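PDB 3PHS: cell wall surface anchor family protein from Streptococcus agalactiae, which probably serves as a minor pilus subunit anchored to the cell wall, with an IgG-like domain that mediates adhesion to lung epithelial cells. Local coordinates for residues A[111-119]-A[127-135]; A[153-163]-A[203-212]. All coordinates share one frame; numbering follows the deposited sequence.

Interaction 1 of 2, residues A[111-119]-A[127-135]; sequences NRNVSAFLV and IYPKIIWST
The aromatic ring of F117 has the end of the I127 side chain, CD1, over one face, while V119 CG2 of its own strand sits at the ring edge, in plane. CD1 is modelled too close to the ring for its exact height to be trusted; the side chains approach from opposite directions. The P129 ring comes at a slant to F117, neither over a face nor at an edge, its CG 3.7 Å from F117 CE1, and its CB also meets V114 CG1, at 3.7 Å, where the two side chains lie alongside each other and point the same way. With CG held between the backbone N and the carbonyl carbon (chi1 49°), the F117 ring is put between I127 and P129. Beyond the apolar end the backbones take over. S115 N donates to K130 O at 3.0 Å, and I132 N donates to N113 O at 2.9 Å, both almost straight; they flank the single bridge between V114 and I131. Two waters extend the link: one accepts from K130 N and donates to S115 O, the other donates to K130 O and bonds to S115 OG. At the far end N113 OD1 lies 3.4 Å from I132 CD1, the two side chains crossing at about a right angle, and an Asx turn from N111 OD1 to N113 N, 2.9 Å, shapes the type I turn that leads in. The contact pins the loop that follows strand 125-127 against edge strand 109-121, closing one side between two sheets, as in an Ig-like beta sandwich.

Interaction 2 of 2, residues A[153-163]-A[203-212]; sequences LAGVVFELYEK and DYVLKEIETQ
With F158 CG anti to its own carbonyl carbon (chi1 -77°) and E208 CG anti to the backbone N (chi1 -170°), the two side chains cross obliquely: E208 CG rides over one face of the F158 ring, 4.0 Å from its centroid and offset toward the rim. The extended E208 chain carries OE2 to 3.6 Å from V156 CG1. On the sheet face that carries F158 and E208, L160 CD1 meets L206 CD2 at 3.8 Å and packs on Y204 CB, a run of apolar groups that continues onto L140 of strand 135-146. Strands 157-162 and 203-210 form the antiparallel centre of a four-stranded sheet in the prealbumin-like domain, and one layer of its hydrophobic core. E208 also touches K142, and its OE2 lies close to N238 OD1 in an undecided polar pair, a grouping consistent with the lysine, asparagine and acid of the isopeptide bonds known in Gram-positive pilins. The ladder is interrupted by a classic beta bulge, in which I209 and E210 both face V157: V157 O takes a bond of 2.7 Å from I209 N and a weak one of 3.4 Å from E210 N. Across the opposite face, I209 CD1 lies 3.8 Å from E159 OE1, and that same oxygen accepts from Y161 OH at 2.8 Å, on its anti side and out of the carboxylate plane. Past the bulge, Q212 NE2 donates to A154 O at 2.7 Å, the acceptor lying in the amide plane, and its other N-H goes to a water that also accepts from A154 N. Q212 N is buried without a partner.

Overall arrangement
The two interactions follow one another along the chain, their centres about 28 Å apart, yet a single arginine joins them. R112, in the turn that opens segment 111-119, extends from interaction 1 onto the start of segment 203-212: its NH1 is 2.8 Å from D203 O, a probable hydrogen bond, and its NH2 lies 3.3 Å from Y204 CZ, in a cation-pi contact. E162 packs beside it, with OE1 3.4 Å from R112 CD. Segment 127-135 meanwhile leads directly into strand 135-146 of the prealbumin-like domain. The two modules are therefore connected both covalently and by this arginine contact, which may restrict how they pivot.

Interaction 1 of 2, residues A[111-119]-A[127-135]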
loop_
_atom_site.group_PDB
_atom_site.type_symbol
_atom_site.label_atom_id
_atom_site.label_comp_id
_atom_site.label_asym_id
_atom_site.label_seq_id
_atom_site.Cartn_x
_atom_site.Cartn_y
_atom_site.Cartn_z
ATOM N N ASN A 111 -7.056 1.554 2.351
ATOM C CA ASN A 111 -5.870 2.218 1.841
ATOM C C ASN A 111 -4.835 2.195 2.971
ATOM O O ASN A 111 -5.007 2.871 3.988
ATOM C CB ASN A 111 -6.215 3.659 1.424
ATOM C CG ASN A 111 -5.010 4.407 0.858
ATOM O OD1 ASN A 111 -3.873 3.966 1.032
ATOM N ND2 ASN A 111 -5.256 5.534 0.188
ATOM N N ARG A 112 -3.776 1.389 2.827
ATOM C CA ARG A 112 -2.806 1.240 3.919
ATOM C C ARG A 112 -1.998 2.525 4.191
ATOM O O ARG A 112 -1.359 2.646 5.234
ATOM C CB ARG A 112 -1.851 0.066 3.644
ATOM C CG ARG A 112 -0.812 0.375 2.580
ATOM C CD ARG A 112 0.163 -0.794 2.406
ATOM N NE ARG A 112 1.299 -0.416 1.559
ATOM C CZ ARG A 112 2.409 -1.141 1.447
ATOM N NH1 ARG A 112 2.538 -2.293 2.103
ATOM N NH2 ARG A 112 3.382 -0.720 0.666
ATOM N N ASN A 113 -2.050 3.483 3.273
ATOM C CA ASN A 113 -1.277 4.720 3.408
ATOM C C ASN A 113 -1.970 5.781 4.291
ATOM O O ASN A 113 -1.407 6.839 4.570
ATOM C CB ASN A 113 -0.916 5.262 2.032
ATOM C CG ASN A 113 -0.038 4.287 1.263
ATOM O OD1 ASN A 113 0.969 3.810 1.783
ATOM N ND2 ASN A 113 -0.450 3.938 0.052
ATOM N N VAL A 114 -3.180 5.453 4.740
ATOM C CA VAL A 114 -3.891 6.253 5.709
ATOM C C VAL A 114 -4.064 5.406 6.972
ATOM O O VAL A 114 -4.630 4.312 6.920
ATOM C CB VAL A 114 -5.272 6.676 5.160
ATOM C CG1 VAL A 114 -6.022 7.562 6.191
ATOM C CG2 VAL A 114 -5.087 7.433 3.836
ATOM N N SER A 115 -3.571 5.910 8.101
ATOM C CA SER A 115 -3.730 5.205 9.356
ATOM C C SER A 115 -5.185 5.298 9.783
ATOM O O SER A 115 -5.740 6.399 9.877
ATOM C CB SER A 115 -2.814 5.797 10.429
ATOM O OG SER A 115 -1.457 5.478 10.147
ATOM N N ALA A 116 -5.807 4.137 10.004
ATOM C CA ALA A 116 -7.170 4.094 10.515
ATOM C C ALA A 116 -7.197 4.607 11.962
ATOM O O ALA A 116 -6.170 4.606 12.663
ATOM C CB ALA A 116 -7.715 2.682 10.449
ATOM N N PHE A 117 -8.376 5.029 12.421
ATOM C CA PHE A 117 -8.450 5.707 13.718
ATOM C C PHE A 117 -9.781 5.417 14.403
ATOM O O PHE A 117 -10.762 5.044 13.750
ATOM C CB PHE A 117 -8.305 7.231 13.537
ATOM C CG PHE A 117 -9.191 7.789 12.472
ATOM C CD1 PHE A 117 -8.730 7.895 11.155
ATOM C CD2 PHE A 117 -10.506 8.152 12.764
ATOM C CE1 PHE A 117 -9.565 8.360 10.153
ATOM C CE2 PHE A 117 -11.339 8.638 11.773
ATOM C CZ PHE A 117 -10.874 8.742 10.466
ATOM N N LEU A 118 -9.816 5.631 15.708
ATOM C CA LEU A 118 -11.087 5.641 16.419
ATOM C C LEU A 118 -11.460 7.084 16.734
ATOM O O LEU A 118 -10.596 7.889 17.073
ATOM C CB LEU A 118 -10.995 4.815 17.703
ATOM C CG LEU A 118 -10.959 3.310 17.506
ATOM C CD1 LEU A 118 -10.617 2.643 18.833
ATOM C CD2 LEU A 118 -12.312 2.792 16.930
ATOM N N VAL A 119 -12.740 7.420 16.606
ATOM C CA VAL A 119 -13.225 8.749 17.044
ATOM C C VAL A 119 -14.205 8.531 18.213
ATOM O O VAL A 119 -15.187 7.812 18.071
ATOM C CB VAL A 119 -13.995 9.524 15.943
ATOM C CG1 VAL A 119 -14.159 11.006 16.363
ATOM C CG2 VAL A 119 -13.325 9.421 14.566
ATOM N N ILE A 127 -10.710 15.975 12.495
ATOM C CA ILE A 127 -9.621 15.010 12.634
ATOM C C ILE A 127 -8.767 14.998 11.372
ATOM O O ILE A 127 -9.286 15.170 10.263
ATOM C CB ILE A 127 -10.119 13.572 12.957
ATOM C CG1 ILE A 127 -10.968 13.042 11.848
ATOM C CG2 ILE A 127 -10.877 13.470 14.344
ATOM C CD1 ILE A 127 -10.594 11.654 11.536
ATOM N N TYR A 128 -7.465 14.804 11.572
ATOM C CA TYR A 128 -6.470 14.817 10.511
ATOM C C TYR A 128 -5.818 13.428 10.497
ATOM O O TYR A 128 -4.920 13.168 11.304
ATOM C CB TYR A 128 -5.415 15.904 10.775
ATOM C CG TYR A 128 -5.976 17.320 10.740
ATOM C CD1 TYR A 128 -6.591 17.870 11.870
ATOM C CD2 TYR A 128 -5.920 18.085 9.583
ATOM C CE1 TYR A 128 -7.155 19.174 11.837
ATOM C CE2 TYR A 128 -6.464 19.388 9.539
ATOM C CZ TYR A 128 -7.080 19.913 10.678
ATOM O OH TYR A 128 -7.606 21.185 10.655
ATOM N N PRO A 129 -6.294 12.513 9.623
ATOM C CA PRO A 129 -5.668 11.181 9.660
ATOM C C PRO A 129 -4.182 11.279 9.315
ATOM O O PRO A 129 -3.773 12.215 8.625
ATOM C CB PRO A 129 -6.433 10.397 8.583
ATOM C CG PRO A 129 -7.776 11.089 8.502
ATOM C CD PRO A 129 -7.426 12.552 8.672
ATOM N N LYS A 130 -3.391 10.329 9.805
ATOM C CA LYS A 130 -1.950 10.277 9.513
ATOM C C LYS A 130 -1.784 9.662 8.140
ATOM O O LYS A 130 -2.247 8.546 7.889
ATOM C CB LYS A 130 -1.212 9.452 10.569
ATOM C CG LYS A 130 -1.377 10.033 11.973
ATOM C CD LYS A 130 -0.703 9.176 13.054
ATOM C CE LYS A 130 -1.122 9.655 14.447
ATOM N NZ LYS A 130 -0.838 8.612 15.483
ATOM N N ILE A 131 -1.182 10.424 7.235
ATOM C CA ILE A 131 -1.187 10.059 5.836
ATOM C C ILE A 131 0.247 9.982 5.348
ATOM O O ILE A 131 1.019 10.906 5.553
ATOM C CB ILE A 131 -1.995 11.088 5.004
ATOM C CG1 ILE A 131 -3.494 10.963 5.329
ATOM C CG2 ILE A 131 -1.806 10.871 3.475
ATOM C CD1 ILE A 131 -4.226 12.281 5.151
ATOM N N ILE A 132 0.590 8.870 4.709
ATOM C CA ILE A 132 1.911 8.754 4.105
ATOM C C ILE A 132 1.773 8.820 2.591
ATOM O O ILE A 132 0.805 8.303 2.016
ATOM C CB ILE A 132 2.735 7.511 4.578
ATOM C CG1 ILE A 132 2.021 6.205 4.239
ATOM C CG2 ILE A 132 3.093 7.616 6.093
ATOM C CD1 ILE A 132 2.961 4.974 4.243
ATOM N N TRP A 133 2.740 9.469 1.953
ATOM C CA TRP A 133 2.646 9.758 0.520
ATOM C C TRP A 133 3.998 9.858 -0.180
ATOM O O TRP A 133 4.039 9.724 -1.380
ATOM C CB TRP A 133 1.864 11.066 0.288
ATOM C CG TRP A 133 2.490 12.240 0.968
ATOM C CD1 TRP A 133 2.231 12.687 2.236
ATOM C CD2 TRP A 133 3.498 13.101 0.433
ATOM N NE1 TRP A 133 3.014 13.788 2.515
ATOM C CE2 TRP A 133 3.798 14.062 1.423
ATOM C CE3 TRP A 133 4.180 13.156 -0.793
ATOM C CZ2 TRP A 133 4.754 15.075 1.224
ATOM C CZ3 TRP A 133 5.138 14.173 -0.983
ATOM C CH2 TRP A 133 5.407 15.104 0.014
ATOM N N SER A 134 5.076 10.115 0.567
ATOM C CA SER A 134 6.415 10.334 -0.031
ATOM C C SER A 134 6.916 9.071 -0.728
ATOM O O SER A 134 6.824 7.962 -0.176
ATOM C CB SER A 134 7.408 10.761 1.061
ATOM O OG SER A 134 7.173 12.115 1.435
ATOM N N THR A 135 7.481 9.228 -1.927
ATOM C CA THR A 135 7.843 8.038 -2.729
ATOM C C THR A 135 9.345 7.769 -2.778
ATOM O O THR A 135 10.152 8.641 -2.512
ATOM C CB THR A 135 7.297 8.117 -4.175
ATOM O OG1 THR A 135 7.892 9.233 -4.876
ATOM C CG2 THR A 135 5.758 8.230 -4.176
HETATM O O HOH W 1 -4.831 8.469 11.406
HETATM O O HOH W 2 -0.050 6.401 7.823
#

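Interaction 2 of 2, residues A[153-163]-A[203-212]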
loop_
_atom_site.group_PDB
_atom_site.type_symbol
_atom_site.label_atom_id
_atom_site.label_comp_id
_atom_site.label_asym_id
_atom_site.label_seq_id
_atom_site.Cartn_x
_atom_site.Cartn_y
_atom_site.Cartn_z
ATOM N N LEU A 153 19.766 -10.889 -17.127
ATOM C CA LEU A 153 18.800 -11.664 -17.855
ATOM C C LEU A 153 17.665 -10.773 -18.301
ATOM O O LEU A 153 16.984 -10.165 -17.461
ATOM C CB LEU A 153 18.218 -12.765 -16.989
ATOM C CG LEU A 153 18.747 -14.177 -17.061
ATOM C CD1 LEU A 153 17.706 -15.012 -16.364
ATOM C CD2 LEU A 153 18.939 -14.637 -18.516
ATOM N N ALA A 154 17.446 -10.740 -19.611
ATOM C CA ALA A 154 16.374 -9.947 -20.206
ATOM C C ALA A 154 15.071 -10.725 -20.357
ATOM O O ALA A 154 15.057 -11.970 -20.438
ATOM C CB ALA A 154 16.835 -9.372 -21.567
ATOM N N GLY A 155 13.960 -10.000 -20.376
ATOM C CA GLY A 155 12.671 -10.613 -20.644
ATOM C C GLY A 155 12.038 -11.433 -19.542
ATOM O O GLY A 155 11.077 -12.157 -19.801
ATOM N N VAL A 156 12.575 -11.342 -18.318
ATOM C CA VAL A 156 12.006 -12.023 -17.153
ATOM C C VAL A 156 10.837 -11.194 -16.607
ATOM O O VAL A 156 10.962 -9.979 -16.456
ATOM C CB VAL A 156 13.067 -12.246 -16.038
ATOM C CG1 VAL A 156 12.456 -12.933 -14.789
ATOM C CG2 VAL A 156 14.250 -13.058 -16.572
ATOM N N VAL A 157 9.739 -11.867 -16.295
ATOM C CA VAL A 157 8.465 -11.213 -15.961
ATOM C C VAL A 157 8.193 -11.264 -14.456
ATOM O O VAL A 157 8.241 -12.322 -13.828
ATOM C CB VAL A 157 7.294 -11.833 -16.777
ATOM C CG1 VAL A 157 5.918 -11.219 -16.386
ATOM C CG2 VAL A 157 7.572 -11.684 -18.281
ATOM N N PHE A 158 7.912 -10.091 -13.893
ATOM C CA PHE A 158 7.543 -9.942 -12.499
ATOM C C PHE A 158 6.222 -9.166 -12.353
ATOM O O PHE A 158 5.824 -8.438 -13.268
ATOM C CB PHE A 158 8.612 -9.131 -11.769
ATOM C CG PHE A 158 9.868 -9.899 -11.446
ATOM C CD1 PHE A 158 10.928 -9.936 -12.347
ATOM C CD2 PHE A 158 10.021 -10.509 -10.212
ATOM C CE1 PHE A 158 12.117 -10.632 -12.019
ATOM C CE2 PHE A 158 11.200 -11.196 -9.884
ATOM C CZ PHE A 158 12.232 -11.252 -10.800
ATOM N N GLU A 159 5.568 -9.355 -11.210
ATOM C CA GLU A 159 4.510 -8.460 -10.733
ATOM C C GLU A 159 4.954 -7.909 -9.382
ATOM O O GLU A 159 5.790 -8.510 -8.712
ATOM C CB GLU A 159 3.182 -9.197 -10.609
ATOM C CG GLU A 159 2.604 -9.575 -11.969
ATOM C CD GLU A 159 1.414 -10.503 -11.885
ATOM O OE1 GLU A 159 1.062 -10.978 -10.787
ATOM O OE2 GLU A 159 0.828 -10.756 -12.956
ATOM N N LEU A 160 4.399 -6.764 -8.995
ATOM C CA LEU A 160 4.708 -6.141 -7.709
ATOM C C LEU A 160 3.422 -5.980 -6.896
ATOM O O LEU A 160 2.380 -5.625 -7.453
ATOM C CB LEU A 160 5.366 -4.781 -7.940
ATOM C CG LEU A 160 5.822 -4.029 -6.685
ATOM C CD1 LEU A 160 6.990 -4.699 -5.983
ATOM C CD2 LEU A 160 6.191 -2.585 -7.043
ATOM N N TYR A 161 3.493 -6.281 -5.601
ATOM C CA TYR A 161 2.353 -6.187 -4.705
ATOM C C TYR A 161 2.742 -5.373 -3.487
ATOM O O TYR A 161 3.893 -5.364 -3.107
ATOM C CB TYR A 161 1.949 -7.587 -4.225
ATOM C CG TYR A 161 1.357 -8.427 -5.319
ATOM C CD1 TYR A 161 2.173 -9.088 -6.247
ATOM C CD2 TYR A 161 -0.022 -8.540 -5.450
ATOM C CE1 TYR A 161 1.608 -9.846 -7.284
ATOM C CE2 TYR A 161 -0.587 -9.302 -6.455
ATOM C CZ TYR A 161 0.226 -9.957 -7.366
ATOM O OH TYR A 161 -0.372 -10.705 -8.373
ATOM N N GLU A 162 1.771 -4.721 -2.853
ATOM C CA GLU A 162 1.985 -4.285 -1.472
ATOM C C GLU A 162 2.125 -5.566 -0.637
ATOM O O GLU A 162 1.535 -6.594 -0.989
ATOM C CB GLU A 162 0.793 -3.444 -0.982
ATOM C CG GLU A 162 0.622 -2.128 -1.756
ATOM C CD GLU A 162 -0.601 -1.317 -1.337
ATOM O OE1 GLU A 162 -1.378 -1.773 -0.477
ATOM O OE2 GLU A 162 -0.771 -0.215 -1.880
ATOM N N LYS A 163 2.892 -5.510 0.450
ATOM C CA LYS A 163 2.988 -6.637 1.391
ATOM C C LYS A 163 1.586 -7.123 1.792
ATOM O O LYS A 163 0.723 -6.313 2.147
ATOM C CB LYS A 163 3.794 -6.257 2.643
ATOM C CG LYS A 163 4.205 -7.479 3.455
ATOM C CD LYS A 163 4.868 -7.131 4.774
ATOM C CE LYS A 163 5.037 -8.406 5.602
ATOM N NZ LYS A 163 6.290 -8.410 6.408
ATOM N N ASP A 203 6.402 -1.517 2.519
ATOM C CA ASP A 203 6.829 -2.878 2.179
ATOM C C ASP A 203 6.076 -3.449 0.999
ATOM O O ASP A 203 4.840 -3.346 0.913
ATOM C CB ASP A 203 6.695 -3.798 3.405
ATOM C CG ASP A 203 7.638 -3.413 4.528
ATOM O OD1 ASP A 203 8.627 -2.687 4.269
ATOM O OD2 ASP A 203 7.370 -3.847 5.681
ATOM N N TYR A 204 6.828 -4.047 0.081
ATOM C CA TYR A 204 6.280 -4.602 -1.143
ATOM C C TYR A 204 6.819 -6.008 -1.374
ATOM O O TYR A 204 7.737 -6.453 -0.693
ATOM C CB TYR A 204 6.627 -3.704 -2.358
ATOM C CG TYR A 204 6.007 -2.323 -2.292
ATOM C CD1 TYR A 204 6.580 -1.320 -1.524
ATOM C CD2 TYR A 204 4.826 -2.032 -2.984
ATOM C CE1 TYR A 204 5.998 -0.040 -1.445
ATOM C CE2 TYR A 204 4.230 -0.743 -2.919
ATOM C CZ TYR A 204 4.830 0.234 -2.145
ATOM O OH TYR A 204 4.252 1.479 -2.059
ATOM N N VAL A 205 6.234 -6.692 -2.346
ATOM C CA VAL A 205 6.657 -8.045 -2.696
ATOM C C VAL A 205 6.741 -8.157 -4.210
ATOM O O VAL A 205 5.776 -7.861 -4.931
ATOM C CB VAL A 205 5.701 -9.120 -2.119
ATOM C CG1 VAL A 205 6.084 -10.524 -2.621
ATOM C CG2 VAL A 205 5.684 -9.079 -0.608
ATOM N N LEU A 206 7.909 -8.590 -4.683
ATOM C CA LEU A 206 8.098 -8.920 -6.088
ATOM C C LEU A 206 7.773 -10.391 -6.318
ATOM O O LEU A 206 8.326 -11.264 -5.643
ATOM C CB LEU A 206 9.547 -8.645 -6.495
ATOM C CG LEU A 206 9.921 -7.198 -6.826
ATOM C CD1 LEU A 206 11.437 -7.081 -6.856
ATOM C CD2 LEU A 206 9.299 -6.742 -8.165
ATOM N N LYS A 207 6.882 -10.652 -7.250
ATOM C CA LYS A 207 6.545 -11.999 -7.609
ATOM C C LYS A 207 7.102 -12.337 -8.991
ATOM O O LYS A 207 6.817 -11.673 -9.928
ATOM C CB LYS A 207 5.032 -12.206 -7.527
ATOM C CG LYS A 207 4.599 -13.640 -7.584
ATOM C CD LYS A 207 3.074 -13.816 -7.389
ATOM C CE LYS A 207 2.590 -15.211 -7.831
ATOM N NZ LYS A 207 1.132 -15.334 -7.882
ATOM N N GLU A 208 7.976 -13.331 -9.067
ATOM C CA GLU A 208 8.521 -13.698 -10.366
ATOM C C GLU A 208 7.515 -14.622 -11.043
ATOM O O GLU A 208 7.108 -15.630 -10.460
ATOM C CB GLU A 208 9.889 -14.385 -10.224
ATOM C CG GLU A 208 10.594 -14.554 -11.561
ATOM C CD GLU A 208 11.995 -15.166 -11.433
ATOM O OE1 GLU A 208 12.585 -15.150 -10.332
ATOM O OE2 GLU A 208 12.498 -15.645 -12.466
ATOM N N ILE A 209 7.129 -14.270 -12.265
ATOM C CA ILE A 209 6.017 -14.921 -12.978
ATOM C C ILE A 209 6.543 -15.924 -13.989
ATOM O O ILE A 209 6.034 -17.049 -14.089
ATOM C CB ILE A 209 5.147 -13.871 -13.744
ATOM C CG1 ILE A 209 4.615 -12.806 -12.782
ATOM C CG2 ILE A 209 3.992 -14.542 -14.499
ATOM C CD1 ILE A 209 3.901 -13.360 -11.571
ATOM N N GLU A 210 7.552 -15.494 -14.738
ATOM C CA GLU A 210 8.115 -16.304 -15.806
ATOM C C GLU A 210 9.561 -15.909 -16.052
ATOM O O GLU A 210 9.905 -14.724 -16.155
ATOM C CB GLU A 210 7.278 -16.141 -17.080
ATOM C CG GLU A 210 7.882 -16.756 -18.350
ATOM C CD GLU A 210 6.976 -16.586 -19.554
ATOM O OE1 GLU A 210 5.957 -15.866 -19.459
ATOM O OE2 GLU A 210 7.284 -17.179 -20.605
ATOM N N THR A 211 10.423 -16.914 -16.147
ATOM C CA THR A 211 11.807 -16.633 -16.465
ATOM C C THR A 211 12.199 -17.181 -17.830
ATOM O O THR A 211 11.384 -17.806 -18.496
ATOM C CB THR A 211 12.750 -17.110 -15.363
ATOM O OG1 THR A 211 14.056 -16.602 -15.623
ATOM C CG2 THR A 211 12.794 -18.644 -15.277
ATOM N N GLN A 212 13.435 -16.914 -18.242
ATOM C CA GLN A 212 13.929 -17.343 -19.549
ATOM C C GLN A 212 14.054 -18.853 -19.651
ATOM O O GLN A 212 14.172 -19.565 -18.644
ATOM C CB GLN A 212 15.287 -16.740 -19.830
ATOM C CG GLN A 212 15.289 -15.349 -20.421
ATOM C CD GLN A 212 16.612 -15.048 -21.113
ATOM O OE1 GLN A 212 17.336 -15.970 -21.514
ATOM N NE2 GLN A 212 16.946 -13.764 -21.244
HETATM O O HOH W 3 19.101 -11.867 -21.412
HETATM O O HOH W 4 1.301 1.543 -0.766
#